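Local atomic coordinates of osmotically inducible protein OsmC (Psychrobacter arcticus, PDB entry 2PN2), a protein that probably detoxifies organic hydroperoxides through paired cysteines, as characterised OsmC and Ohr proteins do in the bacterial response to osmotic and oxidative stress. Residues A[71-76]-A[144-149]. Sequence-based numbering, arbitrary orientation.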
# COMPACT_ATOMS: atom_id res chain seq x y z
N SER A 71 -8.74 -1.71 -1.04
CA SER A 71 -9.03 -0.83 -2.20
C SER A 71 -9.03 -1.60 -3.52
O SER A 71 -9.90 -1.40 -4.36
CB SER A 71 -8.02 0.31 -2.31
OG SER A 71 -8.32 1.25 -1.32
N CYS A 72 -8.06 -2.50 -3.66
CA CYS A 72 -7.94 -3.33 -4.85
C CYS A 72 -9.17 -4.25 -5.00
O CYS A 72 -9.73 -4.36 -6.10
CB CYS A 72 -6.66 -4.15 -4.79
SG CYS A 72 -6.34 -5.01 -6.29
N MSE A 73 -9.58 -4.85 -3.88
CA MSE A 73 -10.76 -5.74 -3.84
C MSE A 73 -12.05 -5.03 -4.24
O MSE A 73 -12.80 -5.55 -5.06
CB MSE A 73 -10.92 -6.35 -2.45
CG MSE A 73 -9.90 -7.40 -2.18
SE MSE A 73 -10.16 -8.27 -0.45
CE MSE A 73 -8.69 -9.51 -0.57
N LEU A 74 -12.29 -3.84 -3.66
CA LEU A 74 -13.46 -3.03 -4.01
C LEU A 74 -13.43 -2.59 -5.48
O LEU A 74 -14.47 -2.56 -6.12
CB LEU A 74 -13.61 -1.81 -3.09
CG LEU A 74 -13.98 -2.02 -1.61
CD1 LEU A 74 -14.08 -0.67 -0.94
CD2 LEU A 74 -15.29 -2.79 -1.46
N THR A 75 -12.23 -2.29 -6.00
CA THR A 75 -12.06 -1.83 -7.39
C THR A 75 -12.40 -2.96 -8.37
O THR A 75 -13.17 -2.74 -9.32
CB THR A 75 -10.64 -1.28 -7.63
OG1 THR A 75 -10.39 -0.22 -6.69
CG2 THR A 75 -10.47 -0.75 -9.06
N ILE A 76 -11.84 -4.15 -8.15
CA ILE A 76 -12.12 -5.31 -9.02
C ILE A 76 -13.58 -5.78 -8.87
O ILE A 76 -14.16 -6.23 -9.86
CB ILE A 76 -11.09 -6.47 -8.84
CG1 ILE A 76 -11.12 -7.40 -10.06
CG2 ILE A 76 -11.31 -7.22 -7.54
CD1 ILE A 76 -10.14 -8.56 -9.99
N ILE A 144 0.30 -14.49 4.33
CA ILE A 144 -0.66 -13.59 4.93
C ILE A 144 -2.06 -14.17 4.78
O ILE A 144 -2.48 -14.56 3.67
CB ILE A 144 -0.57 -12.16 4.34
CG1 ILE A 144 0.76 -11.54 4.76
CG2 ILE A 144 -1.75 -11.25 4.81
CD1 ILE A 144 1.12 -10.26 4.03
N PHE A 145 -2.77 -14.29 5.91
CA PHE A 145 -4.16 -14.75 5.89
C PHE A 145 -5.01 -13.54 5.45
O PHE A 145 -5.10 -12.55 6.16
CB PHE A 145 -4.58 -15.34 7.25
CG PHE A 145 -6.04 -15.75 7.34
CD1 PHE A 145 -6.73 -16.31 6.24
CD2 PHE A 145 -6.70 -15.66 8.57
CE1 PHE A 145 -8.08 -16.69 6.35
CE2 PHE A 145 -8.04 -16.06 8.69
CZ PHE A 145 -8.74 -16.57 7.57
N GLN A 146 -5.53 -13.60 4.22
CA GLN A 146 -6.44 -12.58 3.68
C GLN A 146 -7.85 -13.07 4.02
O GLN A 146 -8.37 -13.97 3.37
CB GLN A 146 -6.26 -12.43 2.17
CG GLN A 146 -4.84 -12.04 1.79
CD GLN A 146 -4.65 -11.88 0.30
OE1 GLN A 146 -5.52 -11.35 -0.40
NE2 GLN A 146 -3.50 -12.32 -0.19
N LYS A 147 -8.43 -12.53 5.09
CA LYS A 147 -9.75 -12.94 5.59
C LYS A 147 -10.81 -11.94 5.15
O LYS A 147 -10.89 -10.84 5.68
CB LYS A 147 -9.73 -13.03 7.11
CG LYS A 147 -10.99 -13.57 7.75
CD LYS A 147 -10.82 -13.60 9.24
CE LYS A 147 -12.06 -14.13 9.95
NZ LYS A 147 -11.86 -14.20 11.44
N VAL A 148 -11.64 -12.35 4.19
CA VAL A 148 -12.71 -11.52 3.67
C VAL A 148 -14.07 -12.04 4.14
O VAL A 148 -14.36 -13.23 4.01
CB VAL A 148 -12.65 -11.46 2.13
CG1 VAL A 148 -13.71 -10.49 1.60
CG2 VAL A 148 -11.26 -11.03 1.66
N ILE A 149 -14.87 -11.16 4.74
CA ILE A 149 -16.25 -11.47 5.16
C ILE A 149 -17.17 -10.41 4.51
O ILE A 149 -16.79 -9.23 4.44
CB ILE A 149 -16.41 -11.58 6.71
CG1 ILE A 149 -16.10 -10.27 7.44
CG2 ILE A 149 -15.51 -12.70 7.26
CD1 ILE A 149 -16.08 -10.38 9.00
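Met73, on helix 61-83, sends its long side chain across to Val148 and Gln146 on strand 145-150. The backbones stand well apart, with CA of Met73 9.7 Å from CA of Val148, and a long flexible apolar residue suits such a gap. CB leaves the helix toward the strand. With CG anti to the carbonyl carbon (chi1 -73°), the chain then runs fully extended (chi2 -176°, chi3 179°) and carries SE and CE across, while CB and CG meet neither strand residue. The residue is selenomethionine, and its SE comes within 3.6 Å of Val148 CG2, the two side chains meeting tip to tip. Terminal CE settles 3.7 Å from the same Val148 CG2. CE also lies 3.7 Å from OE1 of Gln146, whose chain passes at a slant and brings just this amide oxygen near. Glutamine suits the place because its amide does two jobs: NE2 donates to Ala137 O while OE1 packs against the methyl. Val148 has a short β-branched side chain that suits an extended strand and presents CG2 to the helix; Tyr128 and Leu132 of helix 121-132 also pack on it, and Ala131 of that helix touches Met73. Between Gln146 and Val148, Lys147 points away, the alternation expected of a β-strand. Cys72 packs on Cys134, consistent with the two redox-active cysteines of OsmC proteins, and on Pro61 of the second subunit. A helix laid over a β-sheet chiefly through apolar atoms, beside such cysteines, is characteristic of the dimeric OsmC/Ohr fold.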